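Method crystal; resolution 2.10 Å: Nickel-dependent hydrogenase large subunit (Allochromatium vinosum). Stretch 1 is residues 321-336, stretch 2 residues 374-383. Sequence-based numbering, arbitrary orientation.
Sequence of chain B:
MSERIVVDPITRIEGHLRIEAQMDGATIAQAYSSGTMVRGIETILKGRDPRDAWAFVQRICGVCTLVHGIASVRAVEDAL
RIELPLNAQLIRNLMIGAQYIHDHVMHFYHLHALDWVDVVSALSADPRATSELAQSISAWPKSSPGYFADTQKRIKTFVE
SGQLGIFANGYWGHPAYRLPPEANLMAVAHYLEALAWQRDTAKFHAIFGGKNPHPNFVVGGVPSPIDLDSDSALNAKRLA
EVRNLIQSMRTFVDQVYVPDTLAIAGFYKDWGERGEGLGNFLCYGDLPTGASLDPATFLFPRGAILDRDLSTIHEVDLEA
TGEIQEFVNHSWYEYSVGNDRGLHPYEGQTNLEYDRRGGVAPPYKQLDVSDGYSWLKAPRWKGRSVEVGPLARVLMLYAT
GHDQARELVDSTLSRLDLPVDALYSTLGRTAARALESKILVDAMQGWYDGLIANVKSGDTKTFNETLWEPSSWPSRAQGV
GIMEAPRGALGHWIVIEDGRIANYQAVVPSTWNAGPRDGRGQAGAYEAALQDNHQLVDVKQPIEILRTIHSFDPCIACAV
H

Stretch 1, residues 321-336: TGEIQEFVNHSWYEYS
Stretch 2 374-383: SWLKAPRWKG

An antiparallel strand pair can be held chiefly by backbone hydrogen bonds, while residues outside the paired segments add much of the covered surface. The large subunit of this nickel-dependent hydrogenase gives a worked example, in which Lys-377, Trp-332 and Trp-375 cover the most surface of a contact burying 1066 Å².

The frame is extended strand 324-327 against strand 378-381, their N-to-C directions 150° apart and their axes 4.4 Å apart at closest approach. Ile-324 faces Trp-381 and Glu-326 faces Pro-379 as non-hydrogen-bonded pairs, with side chains on one side of the sheet; Gln-325 pairs with Arg-380 and Phe-327 with Ala-378 on the other. These latter pairs bond reciprocally: Gln-325 N to Arg-380 O is 3.2 Å, Arg-380 N to Gln-325 O 2.9 Å, and both Phe-327 N to Ala-378 O and Ala-378 N to Phe-327 O 2.8 Å. Lys-382, at phi/psi 49/44, adds a bond from its N to Glu-323 O (2.7 Å). Glu-323, chi1 and chi2 both t, accepts from Trp-381 (chi1 t), with NE1 to OE1 at 2.8 Å.

Lys-377 (phi/psi -63/163) precedes the second strand, with chi1 m and the remaining chi angles t. Its extended chain lays CG over one face of the Tyr-333 ring, 4.0 Å from Tyr-333 CE1, and CG lies equally far from Val-328 CG1. At the tip, Lys-377 NZ is 4.0 Å from Glu-326 OE2, too far for a salt bridge. Water bridges the gap instead, donating to Glu-326 OE2 (2.6 Å) and accepting from Lys-377 NZ (3.3 Å). A second water links Lys-377 NZ (3.0 Å) to Tyr-335 OH (2.9 Å).

The tryptophans meet past the ladder, where Trp-332 N donates to Ser-374 O at 3.0 Å. Trp-332 (phi/psi -85/59; chi1 m, chi2 -46°) directs its CA-to-CB bond toward the other stretch. Its CB sits over the six-membered ring of Trp-375 (-85/-4; chi1 m, chi2 113°), 3.9 Å from the centroid, while its ring edge meets the five-membered ring's face with planes at 68°. Trp-332 CE3 thus comes within 3.6 Å of Trp-375 CD1. Trp-375 in turn presents its own edge to the face of Tyr-333 (chi1 m, chi2 94°), with planes at 81°.

Two hydroxyls bind the second stretch's backbone: Tyr-333 OH, within the aromatic cluster, donates to Trp-375 O at 2.6 Å, and Ser-331 OG (chi1 m), outside it, donates to Leu-376 O at 2.7 Å.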

# COMPACT_ATOMS: atom_id res chain seq x y z
N THR B 321 -9.59 -2.98 -27.74
CA THR B 321 -8.47 -2.05 -27.79
C THR B 321 -8.98 -0.61 -27.87
O THR B 321 -8.25 0.33 -27.57
CB THR B 321 -7.52 -2.31 -28.97
OG1 THR B 321 -8.26 -2.10 -30.15
CG2 THR B 321 -7.05 -3.77 -29.03
N GLY B 322 -10.26 -0.43 -28.17
CA GLY B 322 -10.87 0.90 -28.11
C GLY B 322 -11.56 1.19 -26.79
O GLY B 322 -12.26 2.21 -26.64
N GLU B 323 -11.43 0.31 -25.82
CA GLU B 323 -12.20 0.57 -24.63
C GLU B 323 -11.36 1.19 -23.47
O GLU B 323 -11.45 2.41 -23.20
CB GLU B 323 -13.03 -0.67 -24.29
CG GLU B 323 -13.57 -0.72 -22.85
CD GLU B 323 -14.71 -1.75 -22.68
OE1 GLU B 323 -15.04 -2.08 -21.54
OE2 GLU B 323 -15.27 -2.22 -23.70
N ILE B 324 -10.50 0.39 -22.86
CA ILE B 324 -9.54 0.93 -21.87
C ILE B 324 -8.29 1.39 -22.60
O ILE B 324 -7.62 0.58 -23.27
CB ILE B 324 -9.12 -0.11 -20.85
CG1 ILE B 324 -10.33 -0.46 -19.97
CG2 ILE B 324 -7.95 0.42 -19.97
CD1 ILE B 324 -10.17 -1.70 -19.15
N GLN B 325 -7.97 2.68 -22.46
CA GLN B 325 -6.75 3.19 -23.07
C GLN B 325 -6.09 4.14 -22.13
O GLN B 325 -6.79 4.82 -21.40
CB GLN B 325 -7.07 4.01 -24.35
CG GLN B 325 -7.91 3.28 -25.39
CD GLN B 325 -8.32 4.20 -26.54
OE1 GLN B 325 -7.83 4.02 -27.61
NE2 GLN B 325 -9.24 5.16 -26.31
N GLU B 326 -4.77 4.28 -22.25
CA GLU B 326 -4.10 5.28 -21.44
C GLU B 326 -3.53 6.36 -22.34
O GLU B 326 -2.86 6.04 -23.37
CB GLU B 326 -2.96 4.66 -20.64
CG GLU B 326 -3.43 3.65 -19.58
CD GLU B 326 -2.28 3.03 -18.79
OE1 GLU B 326 -2.17 3.40 -17.59
OE2 GLU B 326 -1.52 2.19 -19.36
N PHE B 327 -3.74 7.59 -21.90
CA PHE B 327 -3.32 8.77 -22.66
C PHE B 327 -2.19 9.46 -21.92
O PHE B 327 -2.01 9.27 -20.68
CB PHE B 327 -4.51 9.75 -22.84
CG PHE B 327 -5.54 9.26 -23.82
CD1 PHE B 327 -5.50 9.68 -25.18
CD2 PHE B 327 -6.56 8.41 -23.42
CE1 PHE B 327 -6.50 9.25 -26.11
CE2 PHE B 327 -7.56 7.96 -24.32
CZ PHE B 327 -7.54 8.38 -25.69
N VAL B 328 -1.39 10.22 -22.68
CA VAL B 328 -0.24 10.90 -22.16
C VAL B 328 -0.18 12.36 -22.61
O VAL B 328 0.86 12.98 -22.53
CB VAL B 328 1.05 10.17 -22.41
CG1 VAL B 328 1.00 8.76 -21.76
CG2 VAL B 328 1.38 10.09 -23.96
N ASN B 329 -1.32 12.92 -23.03
CA ASN B 329 -1.34 14.32 -23.50
C ASN B 329 -0.81 15.25 -22.41
O ASN B 329 -0.39 16.33 -22.74
CB ASN B 329 -2.76 14.80 -23.75
CG ASN B 329 -3.57 13.84 -24.58
OD1 ASN B 329 -4.15 12.89 -24.03
ND2 ASN B 329 -3.72 14.13 -25.89
N HIS B 330 -0.96 14.88 -21.12
CA HIS B 330 -0.44 15.72 -20.01
C HIS B 330 0.40 14.91 -19.01
O HIS B 330 0.40 15.22 -17.82
CB HIS B 330 -1.59 16.41 -19.28
CG HIS B 330 -2.18 17.55 -20.06
ND1 HIS B 330 -3.35 17.45 -20.78
CD2 HIS B 330 -1.69 18.80 -20.30
CE1 HIS B 330 -3.61 18.61 -21.37
NE2 HIS B 330 -2.63 19.45 -21.09
N SER B 331 1.18 13.94 -19.53
CA SER B 331 2.01 13.03 -18.73
C SER B 331 3.41 13.06 -19.31
O SER B 331 3.59 13.34 -20.50
CB SER B 331 1.47 11.60 -18.80
OG SER B 331 0.08 11.59 -18.45
N TRP B 332 4.40 12.74 -18.47
CA TRP B 332 5.80 12.81 -18.85
C TRP B 332 6.32 11.57 -19.57
O TRP B 332 7.27 10.92 -19.09
CB TRP B 332 6.60 13.13 -17.60
CG TRP B 332 6.33 14.53 -17.13
CD1 TRP B 332 6.30 15.66 -17.90
CD2 TRP B 332 6.15 14.96 -15.77
NE1 TRP B 332 6.09 16.77 -17.11
CE2 TRP B 332 5.99 16.38 -15.80
CE3 TRP B 332 6.19 14.31 -14.52
CZ2 TRP B 332 5.81 17.17 -14.62
CZ3 TRP B 332 5.99 15.09 -13.33
CH2 TRP B 332 5.82 16.51 -13.40
N TYR B 333 5.69 11.23 -20.70
CA TYR B 333 5.95 10.02 -21.44
C TYR B 333 5.98 10.37 -22.94
O TYR B 333 5.38 11.41 -23.40
CB TYR B 333 4.86 8.94 -21.20
CG TYR B 333 4.87 8.41 -19.78
CD1 TYR B 333 4.02 8.97 -18.80
CD2 TYR B 333 5.77 7.40 -19.39
CE1 TYR B 333 4.05 8.53 -17.48
CE2 TYR B 333 5.82 6.96 -18.06
CZ TYR B 333 4.98 7.56 -17.11
OH TYR B 333 4.97 7.11 -15.78
N GLU B 334 6.63 9.49 -23.68
CA GLU B 334 6.64 9.58 -25.14
C GLU B 334 6.01 8.29 -25.73
O GLU B 334 6.32 7.17 -25.30
CB GLU B 334 8.11 9.75 -25.56
CG GLU B 334 8.35 10.36 -26.90
CD GLU B 334 8.13 11.88 -26.92
OE1 GLU B 334 7.51 12.35 -27.89
OE2 GLU B 334 8.59 12.60 -26.00
N TYR B 335 5.07 8.46 -26.65
CA TYR B 335 4.49 7.34 -27.39
C TYR B 335 5.01 7.42 -28.82
O TYR B 335 4.88 8.45 -29.49
CB TYR B 335 2.95 7.45 -27.45
CG TYR B 335 2.15 6.99 -26.25
CD1 TYR B 335 2.78 6.39 -25.13
CD2 TYR B 335 0.76 7.17 -26.21
CE1 TYR B 335 2.03 5.97 -24.03
CE2 TYR B 335 0.00 6.74 -25.11
CZ TYR B 335 0.66 6.13 -24.04
OH TYR B 335 -0.07 5.66 -23.01
N SER B 336 5.51 6.31 -29.33
CA SER B 336 5.97 6.22 -30.72
C SER B 336 4.82 6.40 -31.69
O SER B 336 5.05 6.79 -32.81
CB SER B 336 6.66 4.87 -30.96
OG SER B 336 5.71 3.86 -30.88
N SER B 374 2.66 15.36 -14.87
CA SER B 374 2.55 14.25 -13.98
C SER B 374 3.27 13.01 -14.49
O SER B 374 3.36 12.78 -15.70
CB SER B 374 1.04 13.89 -13.74
OG SER B 374 0.92 12.79 -12.75
N TRP B 375 3.72 12.16 -13.55
CA TRP B 375 4.25 10.86 -13.89
C TRP B 375 3.12 9.85 -14.02
O TRP B 375 3.40 8.75 -14.46
CB TRP B 375 5.32 10.33 -12.91
CG TRP B 375 6.66 11.00 -13.08
CD1 TRP B 375 7.28 11.83 -12.19
CD2 TRP B 375 7.55 10.85 -14.17
NE1 TRP B 375 8.50 12.25 -12.68
CE2 TRP B 375 8.66 11.69 -13.93
CE3 TRP B 375 7.46 10.16 -15.41
CZ2 TRP B 375 9.76 11.77 -14.82
CZ3 TRP B 375 8.57 10.23 -16.29
CH2 TRP B 375 9.68 11.05 -16.00
N LEU B 376 1.88 10.25 -13.75
CA LEU B 376 0.73 9.34 -14.02
C LEU B 376 0.29 9.42 -15.45
O LEU B 376 0.11 10.53 -15.97
CB LEU B 376 -0.51 9.60 -13.10
CG LEU B 376 -0.32 9.21 -11.60
CD1 LEU B 376 0.65 10.22 -10.88
CD2 LEU B 376 -1.73 9.32 -10.98
N LYS B 377 0.13 8.26 -16.11
CA LYS B 377 -0.68 8.19 -17.35
C LYS B 377 -2.15 8.55 -17.04
O LYS B 377 -2.57 8.54 -15.87
CB LYS B 377 -0.59 6.81 -17.97
CG LYS B 377 0.82 6.45 -18.47
CD LYS B 377 0.83 5.05 -19.03
CE LYS B 377 2.25 4.69 -19.48
NZ LYS B 377 2.35 3.23 -19.91
N ALA B 378 -2.93 8.88 -18.10
CA ALA B 378 -4.35 9.19 -17.96
C ALA B 378 -5.27 8.10 -18.54
O ALA B 378 -5.50 8.09 -19.75
CB ALA B 378 -4.66 10.56 -18.59
N PRO B 379 -5.76 7.18 -17.70
CA PRO B 379 -6.56 6.07 -18.21
C PRO B 379 -7.96 6.62 -18.46
O PRO B 379 -8.46 7.42 -17.66
CB PRO B 379 -6.57 5.05 -17.02
CG PRO B 379 -5.36 5.40 -16.25
CD PRO B 379 -5.39 6.94 -16.29
N ARG B 380 -8.59 6.15 -19.52
CA ARG B 380 -9.96 6.54 -19.86
C ARG B 380 -10.72 5.27 -20.25
O ARG B 380 -10.13 4.33 -20.80
CB ARG B 380 -9.96 7.55 -21.05
CG ARG B 380 -9.30 8.93 -20.75
CD ARG B 380 -10.08 9.63 -19.67
NE ARG B 380 -9.52 10.96 -19.33
CZ ARG B 380 -8.70 11.22 -18.30
NH1 ARG B 380 -8.23 10.23 -17.54
NH2 ARG B 380 -8.30 12.46 -18.05
N TRP B 381 -12.03 5.25 -20.02
CA TRP B 381 -12.85 4.10 -20.38
C TRP B 381 -13.76 4.57 -21.49
O TRP B 381 -14.61 5.45 -21.24
CB TRP B 381 -13.68 3.63 -19.16
CG TRP B 381 -14.49 2.37 -19.48
CD1 TRP B 381 -14.02 1.08 -19.58
CD2 TRP B 381 -15.90 2.30 -19.81
NE1 TRP B 381 -15.04 0.23 -19.92
CE2 TRP B 381 -16.19 0.96 -20.10
CE3 TRP B 381 -16.93 3.25 -19.87
CZ2 TRP B 381 -17.49 0.51 -20.43
CZ3 TRP B 381 -18.24 2.82 -20.25
CH2 TRP B 381 -18.49 1.46 -20.53
N LYS B 382 -13.55 4.07 -22.71
CA LYS B 382 -14.29 4.57 -23.90
C LYS B 382 -14.27 6.12 -23.96
O LYS B 382 -15.31 6.77 -24.17
CB LYS B 382 -15.75 4.06 -23.84
CG LYS B 382 -15.88 2.53 -24.05
CD LYS B 382 -17.36 2.07 -24.19
CE LYS B 382 -17.40 0.55 -24.24
NZ LYS B 382 -18.81 -0.02 -24.35
N GLY B 383 -13.11 6.72 -23.72
CA GLY B 383 -13.01 8.19 -23.70
C GLY B 383 -13.47 8.92 -22.42
O GLY B 383 -13.24 10.08 -22.31
O HOH W 1 -10.73 5.17 -23.67
O HOH W 2 0.53 1.22 -18.09
O HOH W 3 0.72 2.99 -22.36